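Local coordinates for tyrosine recombinase XerH (Helicobacter pylori, PDB 5JK0), which catalyses site-specific cutting and rejoining of DNA through a tyrosine-based mechanism and takes part in chromosome segregation, at residues D[172-176]-D[311-315]; D[184-189]-D[202-206]; D[258-262]-D[274-278]. All coordinates share one frame. Residues are numbered along the deposited sequence.

Contact 1 of 3, residues D[172-176]-D[311-315]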
ATOM      1  N   LEU D 172     -11.032  -2.592 -15.185  1.00 74.01           N
ATOM      2  CA  LEU D 172     -10.874  -3.291 -16.455  1.00 69.12           C
ATOM      3  C   LEU D 172     -10.364  -2.340 -17.538  1.00 61.79           C
ATOM      4  O   LEU D 172     -10.910  -1.252 -17.717  1.00 61.64           O
ATOM      5  CB  LEU D 172     -12.201  -3.925 -16.879  1.00 71.27           C
ATOM      6  CG  LEU D 172     -12.139  -5.127 -17.823  1.00 71.12           C
ATOM      7  CD1 LEU D 172     -11.335  -6.252 -17.195  1.00 73.68           C
ATOM      8  CD2 LEU D 172     -13.539  -5.605 -18.170  1.00 73.36           C
ATOM      9  N   PRO D 173      -9.307  -2.750 -18.260  1.00 57.14           N
ATOM     10  CA  PRO D 173      -8.689  -1.936 -19.314  1.00 51.31           C
ATOM     11  C   PRO D 173      -9.656  -1.582 -20.442  1.00 47.78           C
ATOM     12  O   PRO D 173     -10.690  -2.234 -20.591  1.00 48.92           O
ATOM     13  CB  PRO D 173      -7.560  -2.834 -19.833  1.00 51.02           C
ATOM     14  CG  PRO D 173      -7.261  -3.758 -18.704  1.00 54.58           C
ATOM     15  CD  PRO D 173      -8.582  -4.013 -18.045  1.00 57.93           C
ATOM     16  N   THR D 174      -9.314  -0.558 -21.220  1.00 43.62           N
ATOM     17  CA  THR D 174     -10.139  -0.117 -22.341  1.00 42.04           C
ATOM     18  C   THR D 174     -10.350  -1.249 -23.342  1.00 41.56           C
ATOM     19  O   THR D 174      -9.398  -1.932 -23.725  1.00 41.14           O
ATOM     20  CB  THR D 174      -9.512   1.092 -23.064  1.00 39.44           C
ATOM     21  OG1 THR D 174      -9.293   2.154 -22.127  1.00 40.89           O
ATOM     22  CG2 THR D 174     -10.423   1.586 -24.178  1.00 37.70           C
ATOM     23  N   HIS D 175     -11.597  -1.444 -23.760  1.00 41.63           N
ATOM     24  CA  HIS D 175     -11.942  -2.561 -24.630  1.00 42.14           C
ATOM     25  C   HIS D 175     -13.283  -2.367 -25.328  1.00 42.86           C
ATOM     26  O   HIS D 175     -14.021  -1.424 -25.039  1.00 44.15           O
ATOM     27  CB  HIS D 175     -11.977  -3.860 -23.827  1.00 44.95           C
ATOM     28  CG  HIS D 175     -13.046  -3.886 -22.780  1.00 47.41           C
ATOM     29  ND1 HIS D 175     -12.883  -3.315 -21.536  1.00 48.58           N
ATOM     30  CD2 HIS D 175     -14.297  -4.403 -22.795  1.00 49.89           C
ATOM     31  CE1 HIS D 175     -13.985  -3.484 -20.828  1.00 52.80           C
ATOM     32  NE2 HIS D 175     -14.859  -4.141 -21.569  1.00 53.39           N
ATOM     33  N   LEU D 176     -13.589  -3.277 -26.246  1.00 43.97           N
ATOM     34  CA  LEU D 176     -14.884  -3.309 -26.912  1.00 46.35           C
ATOM     35  C   LEU D 176     -15.640  -4.566 -26.495  1.00 52.15           C
ATOM     36  O   LEU D 176     -15.063  -5.652 -26.457  1.00 52.96           O
ATOM     37  CB  LEU D 176     -14.717  -3.278 -28.434  1.00 43.81           C
ATOM     38  CG  LEU D 176     -13.879  -2.152 -29.041  1.00 40.53           C
ATOM     39  CD1 LEU D 176     -13.682  -2.383 -30.533  1.00 39.47           C
ATOM     40  CD2 LEU D 176     -14.529  -0.805 -28.790  1.00 39.89           C
ATOM     41  N   MET D 311      -5.690  -2.392 -27.774  1.00 32.44           N
ATOM     42  CA  MET D 311      -7.033  -2.279 -27.217  1.00 33.40           C
ATOM     43  C   MET D 311      -7.903  -3.427 -27.721  1.00 34.17           C
ATOM     44  O   MET D 311      -8.770  -3.926 -27.004  1.00 35.58           O
ATOM     45  CB  MET D 311      -7.656  -0.926 -27.579  1.00 34.51           C
ATOM     46  CG  MET D 311      -8.976  -0.622 -26.878  1.00 34.98           C
ATOM     47  SD  MET D 311     -10.430  -1.229 -27.756  1.00 37.40           S
ATOM     48  CE  MET D 311     -10.344  -0.269 -29.266  1.00 41.94           C
ATOM     49  N   LEU D 312      -7.659  -3.841 -28.961  1.00 32.49           N
ATOM     50  CA  LEU D 312      -8.344  -4.991 -29.535  1.00 34.14           C
ATOM     51  C   LEU D 312      -7.885  -6.272 -28.850  1.00 34.40           C
ATOM     52  O   LEU D 312      -8.636  -7.241 -28.753  1.00 37.05           O
ATOM     53  CB  LEU D 312      -8.090  -5.077 -31.041  1.00 35.21           C
ATOM     54  CG  LEU D 312      -8.498  -3.859 -31.873  1.00 35.23           C
ATOM     55  CD1 LEU D 312      -8.191  -4.091 -33.345  1.00 35.45           C
ATOM     56  CD2 LEU D 312      -9.971  -3.546 -31.672  1.00 36.82           C
ATOM     57  N   ARG D 313      -6.642  -6.266 -28.378  1.00 32.54           N
ATOM     58  CA  ARG D 313      -6.082  -7.403 -27.660  1.00 31.31           C
ATOM     59  C   ARG D 313      -6.762  -7.562 -26.303  1.00 32.84           C
ATOM     60  O   ARG D 313      -7.047  -8.679 -25.869  1.00 34.03           O
ATOM     61  CB  ARG D 313      -4.567  -7.237 -27.498  1.00 29.49           C
ATOM     62  CG  ARG D 313      -3.892  -8.266 -26.600  1.00 28.27           C
ATOM     63  CD  ARG D 313      -2.375  -8.203 -26.759  1.00 28.71           C
ATOM     64  NE  ARG D 313      -1.660  -8.899 -25.693  1.00 28.81           N
ATOM     65  CZ  ARG D 313      -1.243 -10.160 -25.762  1.00 30.74           C
ATOM     66  NH1 ARG D 313      -1.469 -10.880 -26.853  1.00 31.46           N
ATOM     67  NH2 ARG D 313      -0.598 -10.702 -24.737  1.00 27.92           N
ATOM     68  N   HIS D 314      -7.027  -6.439 -25.642  1.00 33.60           N
ATOM     69  CA  HIS D 314      -7.770  -6.444 -24.387  1.00 35.84           C
ATOM     70  C   HIS D 314      -9.197  -6.932 -24.611  1.00 38.39           C
ATOM     71  O   HIS D 314      -9.759  -7.645 -23.780  1.00 39.32           O
ATOM     72  CB  HIS D 314      -7.792  -5.048 -23.755  1.00 36.58           C
ATOM     73  CG  HIS D 314      -6.458  -4.584 -23.255  1.00 36.96           C
ATOM     74  ND1 HIS D 314      -5.728  -5.284 -22.319  1.00 38.49           N
ATOM     75  CD2 HIS D 314      -5.730  -3.481 -23.551  1.00 36.51           C
ATOM     76  CE1 HIS D 314      -4.605  -4.636 -22.065  1.00 37.88           C
ATOM     77  NE2 HIS D 314      -4.582  -3.539 -22.800  1.00 37.00           N
ATOM     78  N   SER D 315      -9.775  -6.540 -25.742  1.00 39.12           N
ATOM     79  CA  SER D 315     -11.145  -6.912 -26.075  1.00 40.44           C
ATOM     80  C   SER D 315     -11.278  -8.417 -26.281  1.00 41.91           C
ATOM     81  O   SER D 315     -12.297  -9.011 -25.935  1.00 42.96           O
ATOM     82  CB  SER D 315     -11.612  -6.166 -27.326  1.00 40.86           C
ATOM     83  OG  SER D 315     -11.525  -4.763 -27.144  1.00 40.34           O
TER
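The HxxR motif of the tyrosine recombinase catalytic domain begins helix 309-324, pairing His310 with Arg313, both predicted active-site residues. Against residues 311-315 of this helix, which include Arg313, lies the extended segment 172-176, which leads into helix 178-190. Across the contact there is a single hydrogen bond: the backbone Leu176 N donates to Ser315 OG at 2.7 Å, nearly straight at 163°. The same hydroxyl donates back to Met311 O at 2.9 Å, one turn earlier, so its one proton serves the helix and its oxygen receives the loop amide. Within the loop, His175 ND1 donates to Pro173 O at 2.6 Å, which folds the imidazole back along its own segment, away from the helix. Thr174 OG1 hydrogen-bonds to Glu305, outside the two segments.

Apolar contacts fill the rest. The Leu176 side chain meets the thioether, with CG 3.8 Å from Met311 SD, and its CD1 reaches Leu312 CD2 at 4.1 Å; Leu181 of helix 178-190 adjoins Leu176 and Ser315. Thr174 CG2 lies 3.8 Å from Met311 CG.

The aromatic part concerns the catalytic neighbourhood. Arg313 does not touch the loop; its NH1 and NH2 bond to the carbonyls of Gly212 and Leu334, and it packs against a DNA phosphate. His314 meets the loop and hydrogen-bonds through ND1 to Tyr345, the predicted nucleophile, consistent with a part in placing that tyrosine. The loop packs on this histidine by a CH-pi contact: Pro173 CB sits 3.9 Å from the centroid of the His314 ring, only 9° off its normal.

Contact 2 of 3, residues D[184-189]-D[202-206]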
ATOM      1  N   PHE D 184     -17.253  -3.280 -35.295  1.00 52.05           N
ATOM      2  CA  PHE D 184     -15.898  -3.001 -35.753  1.00 51.19           C
ATOM      3  C   PHE D 184     -15.518  -3.890 -36.933  1.00 53.35           C
ATOM      4  O   PHE D 184     -14.902  -3.430 -37.893  1.00 53.05           O
ATOM      5  CB  PHE D 184     -14.894  -3.183 -34.612  1.00 48.59           C
ATOM      6  CG  PHE D 184     -13.468  -2.934 -35.015  1.00 46.14           C
ATOM      7  CD1 PHE D 184     -12.988  -1.641 -35.150  1.00 45.15           C
ATOM      8  CD2 PHE D 184     -12.606  -3.992 -35.258  1.00 44.89           C
ATOM      9  CE1 PHE D 184     -11.677  -1.409 -35.521  1.00 43.54           C
ATOM     10  CE2 PHE D 184     -11.295  -3.766 -35.629  1.00 43.58           C
ATOM     11  CZ  PHE D 184     -10.829  -2.472 -35.760  1.00 42.94           C
ATOM     12  N   LEU D 185     -15.886  -5.165 -36.851  1.00 55.65           N
ATOM     13  CA  LEU D 185     -15.606  -6.117 -37.921  1.00 58.02           C
ATOM     14  C   LEU D 185     -16.308  -5.717 -39.217  1.00 61.51           C
ATOM     15  O   LEU D 185     -15.766  -5.898 -40.307  1.00 63.22           O
ATOM     16  CB  LEU D 185     -16.026  -7.530 -37.508  1.00 58.83           C
ATOM     17  CG  LEU D 185     -15.162  -8.215 -36.446  1.00 56.98           C
ATOM     18  CD1 LEU D 185     -15.799  -9.517 -35.991  1.00 58.47           C
ATOM     19  CD2 LEU D 185     -13.760  -8.464 -36.981  1.00 55.26           C
ATOM     20  N   GLU D 186     -17.514  -5.172 -39.088  1.00 62.63           N
ATOM     21  CA  GLU D 186     -18.269  -4.696 -40.241  1.00 65.34           C
ATOM     22  C   GLU D 186     -17.576  -3.506 -40.895  1.00 61.91           C
ATOM     23  O   GLU D 186     -17.518  -3.401 -42.120  1.00 62.72           O
ATOM     24  CB  GLU D 186     -19.690  -4.302 -39.832  1.00 69.38           C
ATOM     25  CG  GLU D 186     -20.526  -5.440 -39.279  1.00 73.56           C
ATOM     26  CD  GLU D 186     -21.896  -4.982 -38.819  1.00 77.64           C
ATOM     27  OE1 GLU D 186     -22.639  -5.804 -38.241  1.00 79.80           O
ATOM     28  OE2 GLU D 186     -22.231  -3.798 -39.036  1.00 78.73           O
ATOM     29  N   SER D 187     -17.049  -2.615 -40.062  1.00 57.99           N
ATOM     30  CA  SER D 187     -16.434  -1.383 -40.537  1.00 56.64           C
ATOM     31  C   SER D 187     -15.123  -1.643 -41.274  1.00 54.84           C
ATOM     32  O   SER D 187     -14.697  -0.830 -42.093  1.00 54.45           O
ATOM     33  CB  SER D 187     -16.197  -0.428 -39.365  1.00 54.95           C
ATOM     34  OG  SER D 187     -17.412  -0.141 -38.694  1.00 55.24           O
ATOM     35  N   ILE D 188     -14.490  -2.774 -40.978  1.00 53.21           N
ATOM     36  CA  ILE D 188     -13.253  -3.157 -41.650  1.00 51.93           C
ATOM     37  C   ILE D 188     -13.489  -3.337 -43.148  1.00 55.67           C
ATOM     38  O   ILE D 188     -12.672  -2.923 -43.971  1.00 55.94           O
ATOM     39  CB  ILE D 188     -12.668  -4.459 -41.061  1.00 49.27           C
ATOM     40  CG1 ILE D 188     -12.310  -4.265 -39.587  1.00 45.83           C
ATOM     41  CG2 ILE D 188     -11.442  -4.906 -41.844  1.00 48.86           C
ATOM     42  CD1 ILE D 188     -11.703  -5.492 -38.937  1.00 44.79           C
ATOM     43  N   ASP D 189     -14.620  -3.942 -43.492  1.00 58.73           N
ATOM     44  CA  ASP D 189     -14.962  -4.200 -44.886  1.00 62.57           C
ATOM     45  C   ASP D 189     -15.720  -3.034 -45.518  1.00 64.75           C
ATOM     46  O   ASP D 189     -15.709  -2.866 -46.736  1.00 66.32           O
ATOM     47  CB  ASP D 189     -15.795  -5.479 -45.001  1.00 64.93           C
ATOM     48  CG  ASP D 189     -15.090  -6.689 -44.422  1.00 64.33           C
ATOM     49  OD1 ASP D 189     -13.850  -6.768 -44.539  1.00 63.12           O
ATOM     50  OD2 ASP D 189     -15.777  -7.560 -43.849  1.00 65.26           O
ATOM     51  N   ARG D 202      -6.826  -5.334 -44.451  1.00 45.03           N
ATOM     52  CA  ARG D 202      -7.983  -6.039 -43.910  1.00 45.76           C
ATOM     53  C   ARG D 202      -7.566  -7.360 -43.276  1.00 45.07           C
ATOM     54  O   ARG D 202      -8.008  -7.694 -42.178  1.00 44.31           O
ATOM     55  CB  ARG D 202      -9.032  -6.284 -44.995  1.00 49.64           C
ATOM     56  CG  ARG D 202      -9.841  -5.053 -45.363  1.00 52.09           C
ATOM     57  CD  ARG D 202     -11.154  -5.443 -46.018  1.00 56.48           C
ATOM     58  NE  ARG D 202     -10.951  -6.230 -47.230  1.00 61.05           N
ATOM     59  CZ  ARG D 202     -11.917  -6.895 -47.854  1.00 66.39           C
ATOM     60  NH1 ARG D 202     -11.646  -7.585 -48.954  1.00 69.12           N
ATOM     61  NH2 ARG D 202     -13.154  -6.873 -47.379  1.00 68.18           N
ATOM     62  N   LEU D 203      -6.708  -8.104 -43.968  1.00 46.04           N
ATOM     63  CA  LEU D 203      -6.221  -9.381 -43.460  1.00 45.98           C
ATOM     64  C   LEU D 203      -5.408  -9.195 -42.181  1.00 43.88           C
ATOM     65  O   LEU D 203      -5.524  -9.982 -41.245  1.00 44.30           O
ATOM     66  CB  LEU D 203      -5.378 -10.094 -44.519  1.00 47.84           C
ATOM     67  CG  LEU D 203      -4.760 -11.434 -44.112  1.00 48.81           C
ATOM     68  CD1 LEU D 203      -5.838 -12.431 -43.714  1.00 49.49           C
ATOM     69  CD2 LEU D 203      -3.899 -11.992 -45.233  1.00 50.62           C
ATOM     70  N   LEU D 204      -4.593  -8.145 -42.147  1.00 42.84           N
ATOM     71  CA  LEU D 204      -3.738  -7.865 -40.998  1.00 40.74           C
ATOM     72  C   LEU D 204      -4.546  -7.574 -39.738  1.00 39.72           C
ATOM     73  O   LEU D 204      -4.279  -8.135 -38.674  1.00 38.88           O
ATOM     74  CB  LEU D 204      -2.809  -6.687 -41.303  1.00 39.29           C
ATOM     75  CG  LEU D 204      -1.928  -6.187 -40.155  1.00 35.98           C
ATOM     76  CD1 LEU D 204      -1.025  -7.299 -39.643  1.00 35.79           C
ATOM     77  CD2 LEU D 204      -1.105  -4.986 -40.591  1.00 36.01           C
ATOM     78  N   ILE D 205      -5.534  -6.696 -39.866  1.00 39.44           N
ATOM     79  CA  ILE D 205      -6.335  -6.265 -38.725  1.00 38.86           C
ATOM     80  C   ILE D 205      -7.259  -7.373 -38.223  1.00 41.17           C
ATOM     81  O   ILE D 205      -7.418  -7.553 -37.016  1.00 42.27           O
ATOM     82  CB  ILE D 205      -7.167  -5.012 -39.075  1.00 38.33           C
ATOM     83  CG1 ILE D 205      -6.239  -3.856 -39.453  1.00 37.72           C
ATOM     84  CG2 ILE D 205      -8.058  -4.608 -37.911  1.00 36.52           C
ATOM     85  CD1 ILE D 205      -6.953  -2.552 -39.721  1.00 37.99           C
ATOM     86  N   LYS D 206      -7.851  -8.126 -39.145  1.00 43.74           N
ATOM     87  CA  LYS D 206      -8.780  -9.189 -38.766  1.00 44.31           C
ATOM     88  C   LYS D 206      -8.100 -10.300 -37.968  1.00 42.50           C
ATOM     89  O   LYS D 206      -8.676 -10.822 -37.015  1.00 42.01           O
ATOM     90  CB  LYS D 206      -9.460  -9.778 -40.002  1.00 47.46           C
ATOM     91  CG  LYS D 206     -10.511  -8.864 -40.604  1.00 49.24           C
ATOM     92  CD  LYS D 206     -11.476  -9.616 -41.501  1.00 53.00           C
ATOM     93  CE  LYS D 206     -12.512  -8.668 -42.086  1.00 54.87           C
ATOM     94  NZ  LYS D 206     -13.828  -9.327 -42.301  1.00 57.57           N
TER
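Asp189, near the C-terminal end of helix 178-190, gathers two cations from helix 198-211 into a salt-bridge network. Arg202 NH2 donates to Asp189 OD1 at 2.9 Å, though the angle at its hydrogen is only 137°. Lys206 NZ, one turn further along, donates to Asp189 OD2 at 3.1 Å and weakly to Asp189 OD1 at 3.4 Å. Both carboxylate oxygens are therefore engaged, and OD1 is shared by the two bases. The backbone carbonyl of Asp189 is also satisfied, by Arg198 NH1 from the preceding turn of helix 198-211, so Arg202 and Lys206 take the carboxylate and Arg198 the backbone carbonyl. On the far flank of helix 178-190, Ser187 OG bonds to the Lys183 carbonyl of its own helix.

Beneath the charges the contact is apolar. Ile188 points at the partner helix: its CD1 meets Ile205 CG2 at 3.9 Å, and its CG2 lies 3.9 Å from both Arg202 CG and Lys206 CE, the aliphatic parts of the two bases. Ile205 CG2 also touches the edge of the Phe184 ring at CE2, 4.0 Å away.

The short segments run nearly antiparallel, at 169°, with axes 10.6 Å apart. Such an antiparallel helical hairpin, apolar inside and ion-paired along a partly exposed flank, here joins the first two helices of the tyrosine recombinase catalytic domain.

Contact 3 of 3, residues D[258-262]-D[274-278]. With nucleotides of chain H.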
ATOM      1  N   LEU D 258      -6.741 -14.168 -47.324  1.00 61.53           N
ATOM      2  CA  LEU D 258      -5.382 -14.692 -47.408  1.00 60.81           C
ATOM      3  C   LEU D 258      -5.027 -15.103 -48.833  1.00 65.36           C
ATOM      4  O   LEU D 258      -3.922 -14.843 -49.305  1.00 59.96           O
ATOM      5  CB  LEU D 258      -5.206 -15.879 -46.458  1.00 58.15           C
ATOM      6  CG  LEU D 258      -3.810 -16.501 -46.400  1.00 56.94           C
ATOM      7  CD1 LEU D 258      -2.781 -15.471 -45.964  1.00 53.55           C
ATOM      8  CD2 LEU D 258      -3.797 -17.705 -45.471  1.00 57.11           C
ATOM      9  N   LYS D 259      -5.971 -15.744 -49.515  1.00 68.93           N
ATOM     10  CA  LYS D 259      -5.762 -16.157 -50.897  1.00 72.89           C
ATOM     11  C   LYS D 259      -5.604 -14.944 -51.808  1.00 73.26           C
ATOM     12  O   LYS D 259      -4.754 -14.930 -52.696  1.00 68.30           O
ATOM     13  CB  LYS D 259      -6.921 -17.032 -51.379  1.00 77.17           C
ATOM     14  N   GLU D 260      -6.424 -13.926 -51.574  1.00 72.30           N
ATOM     15  CA  GLU D 260      -6.405 -12.718 -52.393  1.00 73.27           C
ATOM     16  C   GLU D 260      -5.130 -11.908 -52.178  1.00 68.20           C
ATOM     17  O   GLU D 260      -4.559 -11.370 -53.128  1.00 69.06           O
ATOM     18  CB  GLU D 260      -7.631 -11.855 -52.090  1.00 75.12           C
ATOM     19  CG  GLU D 260      -7.719 -10.586 -52.920  1.00 79.75           C
ATOM     20  CD  GLU D 260      -8.930  -9.744 -52.572  1.00 82.45           C
ATOM     21  OE1 GLU D 260      -9.675 -10.126 -51.645  1.00 82.33           O
ATOM     22  OE2 GLU D 260      -9.139  -8.700 -53.227  1.00 84.62           O
ATOM     23  N   TRP D 261      -4.685 -11.826 -50.928  1.00 63.70           N
ATOM     24  CA  TRP D 261      -3.503 -11.039 -50.588  1.00 61.49           C
ATOM     25  C   TRP D 261      -2.217 -11.676 -51.108  1.00 63.92           C
ATOM     26  O   TRP D 261      -1.336 -10.978 -51.614  1.00 64.37           O
ATOM     27  CB  TRP D 261      -3.414 -10.833 -49.074  1.00 57.83           C
ATOM     28  CG  TRP D 261      -2.050 -10.424 -48.595  1.00 55.23           C
ATOM     29  CD1 TRP D 261      -1.294 -11.056 -47.651  1.00 53.84           C
ATOM     30  CD2 TRP D 261      -1.277  -9.302 -49.044  1.00 54.60           C
ATOM     31  NE1 TRP D 261      -0.102 -10.394 -47.479  1.00 52.07           N
ATOM     32  CE2 TRP D 261      -0.065  -9.318 -48.325  1.00 51.28           C
ATOM     33  CE3 TRP D 261      -1.492  -8.289 -49.985  1.00 54.00           C
ATOM     34  CZ2 TRP D 261       0.926  -8.357 -48.514  1.00 51.00           C
ATOM     35  CZ3 TRP D 261      -0.505  -7.338 -50.173  1.00 55.89           C
ATOM     36  CH2 TRP D 261       0.688  -7.378 -49.439  1.00 56.43           C
ATOM     37  N   LEU D 262      -2.110 -12.995 -50.987  1.00 60.82           N
ATOM     38  CA  LEU D 262      -0.925 -13.711 -51.453  1.00 64.77           C
ATOM     39  C   LEU D 262      -0.731 -13.557 -52.959  1.00 65.93           C
ATOM     40  O   LEU D 262       0.395 -13.602 -53.454  1.00 67.13           O
ATOM     41  CB  LEU D 262      -1.011 -15.192 -51.084  1.00 63.55           C
ATOM     42  CG  LEU D 262      -0.788 -15.524 -49.607  1.00 60.62           C
ATOM     43  CD1 LEU D 262      -0.960 -17.015 -49.360  1.00 62.23           C
ATOM     44  CD2 LEU D 262       0.586 -15.056 -49.153  1.00 58.89           C
ATOM     45  N   LEU D 274       8.190 -13.157 -45.507  1.00 57.40           N
ATOM     46  CA  LEU D 274       7.411 -12.294 -44.628  1.00 53.87           C
ATOM     47  C   LEU D 274       6.026 -12.064 -45.228  1.00 53.38           C
ATOM     48  O   LEU D 274       5.907 -11.697 -46.397  1.00 55.04           O
ATOM     49  CB  LEU D 274       8.133 -10.964 -44.407  1.00 52.72           C
ATOM     50  CG  LEU D 274       7.612 -10.051 -43.300  1.00 50.59           C
ATOM     51  CD1 LEU D 274       7.724 -10.732 -41.941  1.00 48.85           C
ATOM     52  CD2 LEU D 274       8.374  -8.737 -43.305  1.00 50.68           C
ATOM     53  N   LEU D 275       4.985 -12.289 -44.433  1.00 50.93           N
ATOM     54  CA  LEU D 275       3.615 -12.213 -44.935  1.00 50.77           C
ATOM     55  C   LEU D 275       3.207 -10.784 -45.282  1.00 49.37           C
ATOM     56  O   LEU D 275       2.819 -10.499 -46.415  1.00 51.05           O
ATOM     57  CB  LEU D 275       2.636 -12.801 -43.915  1.00 48.82           C
ATOM     58  CG  LEU D 275       1.178 -12.877 -44.371  1.00 49.32           C
ATOM     59  CD1 LEU D 275       1.065 -13.660 -45.669  1.00 50.26           C
ATOM     60  CD2 LEU D 275       0.308 -13.501 -43.293  1.00 48.24           C
ATOM     61  N   PHE D 276       3.290  -9.889 -44.303  1.00 46.91           N
ATOM     62  CA  PHE D 276       2.939  -8.491 -44.521  1.00 46.20           C
ATOM     63  C   PHE D 276       4.186  -7.655 -44.786  1.00 47.76           C
ATOM     64  O   PHE D 276       5.202  -7.808 -44.107  1.00 46.92           O
ATOM     65  CB  PHE D 276       2.173  -7.936 -43.318  1.00 43.38           C
ATOM     66  CG  PHE D 276       0.935  -8.715 -42.976  1.00 42.64           C
ATOM     67  CD1 PHE D 276      -0.223  -8.563 -43.719  1.00 43.28           C
ATOM     68  CD2 PHE D 276       0.929  -9.597 -41.907  1.00 41.70           C
ATOM     69  CE1 PHE D 276      -1.364  -9.281 -43.406  1.00 42.98           C
ATOM     70  CE2 PHE D 276      -0.208 -10.316 -41.590  1.00 41.58           C
ATOM     71  CZ  PHE D 276      -1.356 -10.158 -42.340  1.00 41.60           C
ATOM     72  N   CYS D 277       4.108  -6.772 -45.775  1.00 49.28           N
ATOM     73  CA  CYS D 277       5.246  -5.939 -46.137  1.00 49.64           C
ATOM     74  C   CYS D 277       4.810  -4.597 -46.713  1.00 49.81           C
ATOM     75  O   CYS D 277       3.694  -4.456 -47.212  1.00 49.17           O
ATOM     76  CB  CYS D 277       6.139  -6.667 -47.144  1.00 52.29           C
ATOM     77  SG  CYS D 277       5.342  -7.024 -48.728  1.00 58.56           S
ATOM     78  N   ASN D 278       5.700  -3.612 -46.638  1.00 50.21           N
ATOM     79  CA  ASN D 278       5.448  -2.311 -47.244  1.00 50.37           C
ATOM     80  C   ASN D 278       5.719  -2.349 -48.744  1.00 53.00           C
ATOM     81  O   ASN D 278       5.939  -3.417 -49.314  1.00 54.49           O
ATOM     82  CB  ASN D 278       6.297  -1.226 -46.570  1.00 49.54           C
ATOM     83  CG  ASN D 278       7.772  -1.590 -46.494  1.00 51.08           C
ATOM     84  OD1 ASN D 278       8.297  -2.307 -47.347  1.00 54.15           O
ATOM     85  ND2 ASN D 278       8.446  -1.095 -45.462  1.00 49.35           N
TER
ATOM     86  P    DG H   4       2.847   1.403 -47.530  1.00 56.91           P
ATOM     87  OP1  DG H   4       4.252   0.975 -47.706  1.00 57.60           O
ATOM     88  OP2  DG H   4       1.750   0.474 -47.883  1.00 59.59           O
ATOM     89  O5'  DG H   4       2.623   1.875 -46.014  1.00 53.88           O
ATOM     90  C5'  DG H   4       3.701   1.853 -45.078  1.00 52.00           C
ATOM     91  C4'  DG H   4       4.634   3.036 -45.283  1.00 51.91           C
ATOM     92  O4'  DG H   4       3.862   4.244 -45.443  1.00 50.61           O
ATOM     93  C3'  DG H   4       5.557   3.330 -44.116  1.00 49.83           C
ATOM     94  O3'  DG H   4       6.720   2.517 -44.193  1.00 52.24           O
ATOM     95  C2'  DG H   4       5.892   4.806 -44.328  1.00 48.10           C
ATOM     96  C1'  DG H   4       4.631   5.354 -45.013  1.00 48.46           C
ATOM     97  N9   DG H   4       3.802   6.195 -44.150  1.00 45.91           N
ATOM     98  C8   DG H   4       2.465   6.032 -43.875  1.00 45.87           C
ATOM     99  N7   DG H   4       1.984   6.941 -43.073  1.00 43.53           N
ATOM    100  C5   DG H   4       3.070   7.763 -42.797  1.00 42.30           C
ATOM    101  C6   DG H   4       3.155   8.917 -41.982  1.00 41.69           C
ATOM    102  O6   DG H   4       2.258   9.459 -41.322  1.00 42.21           O
ATOM    103  N1   DG H   4       4.443   9.450 -41.976  1.00 40.92           N
ATOM    104  C2   DG H   4       5.512   8.932 -42.668  1.00 42.19           C
ATOM    105  N2   DG H   4       6.676   9.583 -42.536  1.00 41.62           N
ATOM    106  N3   DG H   4       5.445   7.851 -43.436  1.00 44.05           N
ATOM    107  C4   DG H   4       4.198   7.318 -43.453  1.00 44.00           C
TER
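A DNA-backbone-binding loop of the recombinase catalytic domain, segment 274-278, is docked here onto helix 255-264 by a buried tryptophan. The CA-to-CB bond of Trp261 points toward the loop, and indole NE1 donates to the backbone Leu275 O at 3.1 Å (144°), the acceptor lying near the ring plane. The Phe276 ring is almost parallel to the five-membered ring of Trp261, at 13°, but slid sideways with centroids 5.7 Å apart, so the two barely overlap. Leu275 carries the aliphatic part: its CD1 lies 3.8 Å from Leu262 CD2, 4.0 Å from Trp261 CD1 and 4.3 Å from Leu258 CD1. Leu203 of helix 198-211 also packs on Leu258 and Trp261, while Tyr268 meets the indole edge-to-face.

At the loop's other end, Asn278 turns away from the helix to the DNA. Its CB comes within 3.2 Å of OP1 of DG4 of chain H, and its amide ND2 hydrogen-bonds to the phosphate of another nucleotide and to Ser282. Across these two segments the loop is held by hydrophobic side chains and one indole bond, while its polar end meets the DNA at phosphates, a contact that by itself does not depend on the base.

Overall arrangement
All three contacts belong to the catalytic domain, and contacts 2 and 3 are nested within the loop closed by contact 1. Helix 178-190 follows directly on segment 172-176, and Phe184 of contact 2 packs on Leu312 of contact 1. Helix 198-211 bridges the other way, its Leu203 and Leu204 lying against Trp261, Leu258 and Phe276 of contact 3. Contacts 1 and 3 do not touch; their centres are about 27 Å apart. Both are buried and each holds a loop to a helix with one hydrogen bond amid apolar packing, one including the predicted active-site Arg313, the other carrying the phosphate-binding Asn278. Contact 2, helix on helix and partly buried, alone uses salt bridges.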